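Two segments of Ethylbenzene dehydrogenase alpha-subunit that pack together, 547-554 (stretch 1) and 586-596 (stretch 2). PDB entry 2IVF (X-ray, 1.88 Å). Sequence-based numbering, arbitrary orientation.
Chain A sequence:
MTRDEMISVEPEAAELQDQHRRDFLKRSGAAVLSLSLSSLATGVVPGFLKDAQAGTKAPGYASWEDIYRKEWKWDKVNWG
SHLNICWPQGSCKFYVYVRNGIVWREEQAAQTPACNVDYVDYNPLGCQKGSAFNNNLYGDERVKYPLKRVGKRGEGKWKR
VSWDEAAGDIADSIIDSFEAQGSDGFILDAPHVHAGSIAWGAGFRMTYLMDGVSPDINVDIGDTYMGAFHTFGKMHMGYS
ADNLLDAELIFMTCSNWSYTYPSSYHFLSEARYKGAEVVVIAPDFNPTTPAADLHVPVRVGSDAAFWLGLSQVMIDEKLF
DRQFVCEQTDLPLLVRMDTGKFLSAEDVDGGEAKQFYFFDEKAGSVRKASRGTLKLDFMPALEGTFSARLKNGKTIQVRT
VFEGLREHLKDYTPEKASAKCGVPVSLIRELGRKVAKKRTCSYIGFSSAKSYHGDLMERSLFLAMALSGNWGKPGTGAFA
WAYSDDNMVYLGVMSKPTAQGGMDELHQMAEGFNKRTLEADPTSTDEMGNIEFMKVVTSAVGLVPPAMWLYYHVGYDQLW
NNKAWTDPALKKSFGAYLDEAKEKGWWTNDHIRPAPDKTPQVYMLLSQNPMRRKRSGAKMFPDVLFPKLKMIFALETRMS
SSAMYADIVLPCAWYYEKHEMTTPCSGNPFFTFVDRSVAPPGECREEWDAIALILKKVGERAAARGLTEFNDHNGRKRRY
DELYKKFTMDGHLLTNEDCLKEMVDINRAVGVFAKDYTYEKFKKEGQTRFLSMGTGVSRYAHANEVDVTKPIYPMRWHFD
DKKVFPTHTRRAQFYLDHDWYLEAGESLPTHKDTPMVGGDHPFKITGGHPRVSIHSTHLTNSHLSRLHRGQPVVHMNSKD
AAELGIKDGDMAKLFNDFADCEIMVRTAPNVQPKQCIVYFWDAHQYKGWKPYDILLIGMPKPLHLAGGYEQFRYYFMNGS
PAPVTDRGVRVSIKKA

Stretch 1, residues 547-554: AMWLYYHV
Stretch 2, residues 586-596: WWTNDHIRPAP

Residues 547-553 form the end of a helix that begins earlier in the chain, and V554 (phi/psi -115/14) is the first to leave helical values. Stretch 2 has no regular structure: 589-591 adopt helical phi/psi, I592 (-94/80) opens the backbone, and R593 to A595 run extended (psi near 147) with a cis peptide bond before P594. CA-CA distances fix the register: M548-I592 5.6 Å, W549-R593 6.1 Å and Y552-P596 5.8 Å, so both chains advance in the same direction. Together they bury 462 Å².

M548 (chi m, m, t) has the largest area covered, 93 Å². It fills a hollow lined by W587, H591 and I592: its CE lies 4.0 Å from the centroid of the five-membered ring of W587, 23° off the normal, which makes a CH-pi contact over the face, while its CG sits 3.8 Å from I592 CG1 and 3.8 Å from H591 O. W587 takes chi1 m and chi2 95°.

One turn on, Y552 (m, chi2 -62°) receives P596 on one ring face; P596 CG stands 3.7 Å from the ring centroid and 12° off the normal, a nearly perpendicular CH-pi approach. Y552 CE2 also meets I592 CG2 at 3.7 Å, so I592 (m, t) reaches both M548, through CG1, and Y552, through CG2.

W549 (p, chi2 -75°) starts toward stretch 2 but its end leads away; its CB packs 3.7 Å from P594 CD and 3.4 Å from R593 O. A water accepts from W549 N (2.9 Å) and donates to R593 O (2.9 Å), bridging the backbones.

H553 (m, chi2 -72°) supplies a direct hydrogen bond: NE2 donates to P594 O at 2.8 Å and 156°, the acceptor lying near the ring plane, where the N-H points.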

ATOM      1  N   ALA A 547      26.400 -10.227  -3.920  1.00 24.74           N
ATOM      2  CA  ALA A 547      26.610 -11.522  -4.599  1.00 24.89           C
ATOM      3  C   ALA A 547      27.808 -12.309  -4.050  1.00 25.41           C
ATOM      4  O   ALA A 547      27.823 -13.558  -4.093  1.00 25.39           O
ATOM      5  CB  ALA A 547      26.721 -11.335  -6.147  1.00 23.91           C
ATOM      6  N   MET A 548      28.840 -11.605  -3.583  1.00 25.60           N
ATOM      7  CA  MET A 548      30.087 -12.270  -3.241  1.00 26.23           C
ATOM      8  C   MET A 548      29.923 -13.156  -2.024  1.00 26.04           C
ATOM      9  O   MET A 548      30.255 -14.340  -2.082  1.00 25.19           O
ATOM     10  CB  MET A 548      31.236 -11.289  -2.986  1.00 27.29           C
ATOM     11  CG  MET A 548      31.584 -10.425  -4.172  1.00 28.42           C
ATOM     12  SD  MET A 548      31.856 -11.380  -5.686  1.00 30.87           S
ATOM     13  CE  MET A 548      32.325 -10.047  -6.816  1.00 32.19           C
ATOM     14  N   TRP A 549      29.434 -12.592  -0.927  1.00 25.08           N
ATOM     15  CA  TRP A 549      29.379 -13.349   0.315  1.00 24.61           C
ATOM     16  C   TRP A 549      28.248 -14.412   0.179  1.00 24.33           C
ATOM     17  O   TRP A 549      28.399 -15.519   0.660  1.00 23.64           O
ATOM     18  CB  TRP A 549      29.196 -12.431   1.536  1.00 25.40           C
ATOM     19  CG  TRP A 549      27.803 -12.041   1.806  1.00 23.07           C
ATOM     20  CD1 TRP A 549      27.046 -11.152   1.135  1.00 26.81           C
ATOM     21  CD2 TRP A 549      26.998 -12.557   2.847  1.00 24.74           C
ATOM     22  NE1 TRP A 549      25.770 -11.090   1.686  1.00 25.50           N
ATOM     23  CE2 TRP A 549      25.723 -11.959   2.737  1.00 25.01           C
ATOM     24  CE3 TRP A 549      27.227 -13.508   3.841  1.00 24.20           C
ATOM     25  CZ2 TRP A 549      24.694 -12.238   3.610  1.00 26.72           C
ATOM     26  CZ3 TRP A 549      26.202 -13.803   4.711  1.00 26.78           C
ATOM     27  CH2 TRP A 549      24.952 -13.164   4.598  1.00 26.91           C
ATOM     28  N   LEU A 550      27.176 -14.086  -0.552  1.00 23.16           N
ATOM     29  CA  LEU A 550      26.114 -15.065  -0.776  1.00 23.51           C
ATOM     30  C   LEU A 550      26.642 -16.262  -1.526  1.00 23.18           C
ATOM     31  O   LEU A 550      26.341 -17.414  -1.159  1.00 23.23           O
ATOM     32  CB  LEU A 550      24.926 -14.463  -1.510  1.00 23.02           C
ATOM     33  CG  LEU A 550      24.106 -13.418  -0.748  1.00 24.58           C
ATOM     34  CD1 LEU A 550      23.020 -12.859  -1.647  1.00 24.00           C
ATOM     35  CD2 LEU A 550      23.531 -13.984   0.578  1.00 23.11           C
ATOM     36  N   TYR A 551      27.485 -15.994  -2.529  1.00 22.62           N
ATOM     37  CA  TYR A 551      28.120 -17.045  -3.336  1.00 22.32           C
ATOM     38  C   TYR A 551      29.092 -17.898  -2.546  1.00 21.83           C
ATOM     39  O   TYR A 551      29.064 -19.105  -2.654  1.00 21.22           O
ATOM     40  CB  TYR A 551      28.909 -16.417  -4.517  1.00 21.21           C
ATOM     41  CG  TYR A 551      29.575 -17.385  -5.480  1.00 21.12           C
ATOM     42  CD1 TYR A 551      28.868 -17.934  -6.548  1.00 20.16           C
ATOM     43  CD2 TYR A 551      30.950 -17.694  -5.381  1.00 18.66           C
ATOM     44  CE1 TYR A 551      29.507 -18.817  -7.468  1.00 21.55           C
ATOM     45  CE2 TYR A 551      31.554 -18.527  -6.282  1.00 21.51           C
ATOM     46  CZ  TYR A 551      30.827 -19.082  -7.331  1.00 19.58           C
ATOM     47  OH  TYR A 551      31.507 -19.921  -8.182  1.00 21.74           O
ATOM     48  N   TYR A 552      29.955 -17.251  -1.776  1.00 21.52           N
ATOM     49  CA  TYR A 552      31.022 -17.912  -1.043  1.00 22.22           C
ATOM     50  C   TYR A 552      30.622 -18.491   0.308  1.00 21.87           C
ATOM     51  O   TYR A 552      31.226 -19.432   0.762  1.00 21.03           O
ATOM     52  CB  TYR A 552      32.157 -16.910  -0.827  1.00 22.65           C
ATOM     53  CG  TYR A 552      32.971 -16.712  -2.069  1.00 23.75           C
ATOM     54  CD1 TYR A 552      33.668 -17.778  -2.620  1.00 21.59           C
ATOM     55  CD2 TYR A 552      33.033 -15.471  -2.720  1.00 24.99           C
ATOM     56  CE1 TYR A 552      34.399 -17.632  -3.761  1.00 22.97           C
ATOM     57  CE2 TYR A 552      33.831 -15.307  -3.880  1.00 24.39           C
ATOM     58  CZ  TYR A 552      34.499 -16.392  -4.385  1.00 24.22           C
ATOM     59  OH  TYR A 552      35.281 -16.304  -5.536  1.00 25.88           O
ATOM     60  N   HIS A 553      29.581 -17.950   0.933  1.00 21.78           N
ATOM     61  CA  HIS A 553      29.262 -18.322   2.309  1.00 21.95           C
ATOM     62  C   HIS A 553      27.854 -18.826   2.530  1.00 23.08           C
ATOM     63  O   HIS A 553      27.596 -19.474   3.552  1.00 25.22           O
ATOM     64  CB  HIS A 553      29.476 -17.127   3.246  1.00 21.26           C
ATOM     65  CG  HIS A 553      30.892 -16.680   3.304  1.00 19.16           C
ATOM     66  ND1 HIS A 553      31.872 -17.406   3.935  1.00 21.05           N
ATOM     67  CD2 HIS A 553      31.505 -15.611   2.747  1.00 19.95           C
ATOM     68  CE1 HIS A 553      33.031 -16.786   3.778  1.00 24.39           C
ATOM     69  NE2 HIS A 553      32.825 -15.681   3.079  1.00 20.61           N
ATOM     70  N   VAL A 554      26.948 -18.559   1.605  1.00 22.09           N
ATOM     71  CA  VAL A 554      25.576 -18.968   1.825  1.00 21.54           C
ATOM     72  C   VAL A 554      25.106 -20.014   0.821  1.00 22.19           C
ATOM     73  O   VAL A 554      23.895 -20.265   0.669  1.00 21.54           O
ATOM     74  CB  VAL A 554      24.618 -17.758   1.868  1.00 21.85           C
ATOM     75  CG1 VAL A 554      23.262 -18.209   2.385  1.00 20.11           C
ATOM     76  CG2 VAL A 554      25.182 -16.599   2.762  1.00 21.98           C
ATOM     77  N   TRP A 586      39.536  -7.220 -11.461  1.00 27.54           N
ATOM     78  CA  TRP A 586      38.302  -6.437 -11.505  1.00 27.68           C
ATOM     79  C   TRP A 586      37.541  -6.468 -10.188  1.00 27.97           C
ATOM     80  O   TRP A 586      36.741  -5.562  -9.921  1.00 28.69           O
ATOM     81  CB  TRP A 586      37.416  -6.905 -12.654  1.00 27.85           C
ATOM     82  CG  TRP A 586      37.983  -6.608 -13.965  1.00 27.57           C
ATOM     83  CD1 TRP A 586      39.041  -5.764 -14.248  1.00 29.18           C
ATOM     84  CD2 TRP A 586      37.575  -7.168 -15.211  1.00 28.83           C
ATOM     85  NE1 TRP A 586      39.302  -5.777 -15.593  1.00 28.96           N
ATOM     86  CE2 TRP A 586      38.413  -6.625 -16.207  1.00 28.60           C
ATOM     87  CE3 TRP A 586      36.585  -8.089 -15.585  1.00 26.45           C
ATOM     88  CZ2 TRP A 586      38.280  -6.964 -17.549  1.00 29.84           C
ATOM     89  CZ3 TRP A 586      36.454  -8.417 -16.906  1.00 27.59           C
ATOM     90  CH2 TRP A 586      37.292  -7.862 -17.877  1.00 28.66           C
ATOM     91  N   TRP A 587      37.752  -7.516  -9.390  1.00 27.53           N
ATOM     92  CA  TRP A 587      37.235  -7.546  -8.031  1.00 28.41           C
ATOM     93  C   TRP A 587      38.386  -7.891  -7.133  1.00 29.27           C
ATOM     94  O   TRP A 587      39.139  -8.790  -7.454  1.00 29.90           O
ATOM     95  CB  TRP A 587      36.098  -8.560  -7.880  1.00 27.60           C
ATOM     96  CG  TRP A 587      35.010  -8.290  -8.891  1.00 27.07           C
ATOM     97  CD1 TRP A 587      34.882  -8.884 -10.110  1.00 26.73           C
ATOM     98  CD2 TRP A 587      33.968  -7.301  -8.816  1.00 27.74           C
ATOM     99  NE1 TRP A 587      33.815  -8.358 -10.785  1.00 27.26           N
ATOM    100  CE2 TRP A 587      33.217  -7.401 -10.005  1.00 25.78           C
ATOM    101  CE3 TRP A 587      33.558  -6.383  -7.837  1.00 26.80           C
ATOM    102  CZ2 TRP A 587      32.116  -6.588 -10.262  1.00 25.75           C
ATOM    103  CZ3 TRP A 587      32.460  -5.592  -8.086  1.00 27.16           C
ATOM    104  CH2 TRP A 587      31.739  -5.706  -9.287  1.00 25.70           C
ATOM    105  N   THR A 588      38.486  -7.170  -6.010  1.00 30.12           N
ATOM    106  CA  THR A 588      39.596  -7.262  -5.051  1.00 30.30           C
ATOM    107  C   THR A 588      39.104  -7.811  -3.716  1.00 30.74           C
ATOM    108  O   THR A 588      37.912  -8.102  -3.568  1.00 30.11           O
ATOM    109  CB  THR A 588      40.182  -5.885  -4.822  1.00 30.38           C
ATOM    110  OG1 THR A 588      39.220  -5.061  -4.150  1.00 31.05           O
ATOM    111  CG2 THR A 588      40.588  -5.241  -6.169  1.00 32.08           C
ATOM    112  N   ASN A 589      40.007  -7.953  -2.741  1.00 31.39           N
ATOM    113  CA  ASN A 589      39.607  -8.435  -1.409  1.00 31.32           C
ATOM    114  C   ASN A 589      38.755  -7.456  -0.626  1.00 30.88           C
ATOM    115  O   ASN A 589      38.169  -7.829   0.411  1.00 31.20           O
ATOM    116  CB  ASN A 589      40.819  -8.827  -0.535  1.00 32.21           C
ATOM    117  CG  ASN A 589      40.417  -9.799   0.654  1.00 34.63           C
ATOM    118  OD1 ASN A 589      39.359  -9.627   1.333  1.00 40.36           O
ATOM    119  ND2 ASN A 589      41.241 -10.813   0.874  1.00 39.63           N
ATOM    120  N   ASP A 590      38.696  -6.197  -1.056  1.00 30.19           N
ATOM    121  CA  ASP A 590      37.790  -5.246  -0.386  1.00 29.89           C
ATOM    122  C   ASP A 590      36.358  -5.312  -0.892  1.00 28.50           C
ATOM    123  O   ASP A 590      35.464  -4.689  -0.311  1.00 27.96           O
ATOM    124  CB  ASP A 590      38.329  -3.821  -0.456  1.00 31.05           C
ATOM    125  CG  ASP A 590      39.554  -3.635   0.424  1.00 33.37           C
ATOM    126  OD1 ASP A 590      39.836  -4.529   1.260  1.00 34.98           O
ATOM    127  OD2 ASP A 590      40.220  -2.595   0.289  1.00 39.28           O
ATOM    128  N   HIS A 591      36.177  -6.063  -1.973  1.00 28.16           N
ATOM    129  CA  HIS A 591      34.860  -6.453  -2.515  1.00 27.47           C
ATOM    130  C   HIS A 591      34.417  -7.823  -2.022  1.00 26.97           C
ATOM    131  O   HIS A 591      33.271  -8.059  -1.751  1.00 26.35           O
ATOM    132  CB  HIS A 591      34.892  -6.511  -4.058  1.00 27.65           C
ATOM    133  CG  HIS A 591      35.247  -5.210  -4.709  1.00 27.95           C
ATOM    134  ND1 HIS A 591      34.537  -4.053  -4.473  1.00 32.03           N
ATOM    135  CD2 HIS A 591      36.244  -4.876  -5.561  1.00 28.71           C
ATOM    136  CE1 HIS A 591      35.071  -3.066  -5.177  1.00 33.34           C
ATOM    137  NE2 HIS A 591      36.121  -3.539  -5.831  1.00 31.54           N
ATOM    138  N   ILE A 592      35.335  -8.768  -1.964  1.00 26.64           N
ATOM    139  CA  ILE A 592      34.956 -10.133  -1.629  1.00 26.72           C
ATOM    140  C   ILE A 592      35.115 -10.389  -0.122  1.00 26.42           C
ATOM    141  O   ILE A 592      36.069 -10.963   0.311  1.00 25.73           O
ATOM    142  CB  ILE A 592      35.750 -11.126  -2.477  1.00 26.73           C
ATOM    143  CG1 ILE A 592      35.367 -10.911  -3.949  1.00 27.57           C
ATOM    144  CG2 ILE A 592      35.432 -12.580  -2.025  1.00 27.29           C
ATOM    145  CD1 ILE A 592      36.354 -11.389  -4.943  1.00 26.26           C
ATOM    146  N   ARG A 593      34.130  -9.940   0.644  1.00 26.07           N
ATOM    147  CA  ARG A 593      34.128 -10.018   2.101  1.00 26.36           C
ATOM    148  C   ARG A 593      32.755 -10.502   2.553  1.00 26.18           C
ATOM    149  O   ARG A 593      31.753 -10.211   1.869  1.00 25.02           O
ATOM    150  CB  ARG A 593      34.375  -8.638   2.733  1.00 26.16           C
ATOM    151  CG  ARG A 593      35.678  -7.990   2.361  1.00 26.73           C
ATOM    152  CD  ARG A 593      35.906  -6.667   3.083  1.00 27.32           C
ATOM    153  NE  ARG A 593      35.986  -6.809   4.551  1.00 29.37           N
ATOM    154  CZ  ARG A 593      35.688  -5.830   5.415  1.00 28.09           C
ATOM    155  NH1 ARG A 593      35.319  -4.623   4.979  1.00 28.79           N
ATOM    156  NH2 ARG A 593      35.765  -6.036   6.721  1.00 24.06           N
ATOM    157  N   PRO A 594      32.708 -11.291   3.649  1.00 26.35           N
ATOM    158  CA  PRO A 594      33.894 -11.834   4.307  1.00 26.90           C
ATOM    159  C   PRO A 594      34.734 -12.662   3.355  1.00 27.53           C
ATOM    160  O   PRO A 594      34.197 -13.282   2.460  1.00 27.33           O
ATOM    161  CB  PRO A 594      33.342 -12.769   5.393  1.00 27.14           C
ATOM    162  CG  PRO A 594      31.915 -12.512   5.508  1.00 26.36           C
ATOM    163  CD  PRO A 594      31.460 -11.708   4.312  1.00 26.78           C
ATOM    164  N   ALA A 595      36.048 -12.659   3.548  1.00 27.72           N
ATOM    165  CA  ALA A 595      36.914 -13.426   2.687  1.00 28.57           C
ATOM    166  C   ALA A 595      36.409 -14.893   2.699  1.00 29.58           C
ATOM    167  O   ALA A 595      35.881 -15.368   3.718  1.00 29.26           O
ATOM    168  CB  ALA A 595      38.362 -13.329   3.172  1.00 28.71           C
ATOM    169  N   PRO A 596      36.528 -15.606   1.562  1.00 30.84           N
ATOM    170  CA  PRO A 596      36.145 -17.031   1.498  1.00 30.78           C
ATOM    171  C   PRO A 596      36.707 -17.946   2.573  1.00 30.87           C
ATOM    172  O   PRO A 596      36.094 -18.958   2.879  1.00 31.09           O
ATOM    173  CB  PRO A 596      36.627 -17.437   0.107  1.00 30.65           C
ATOM    174  CG  PRO A 596      36.349 -16.188  -0.689  1.00 31.46           C
ATOM    175  CD  PRO A 596      36.942 -15.126   0.228  1.00 30.94           C
TER
HETATM  176  O   HOH W   1      29.793  -9.764  -0.275  1.00 24.56           O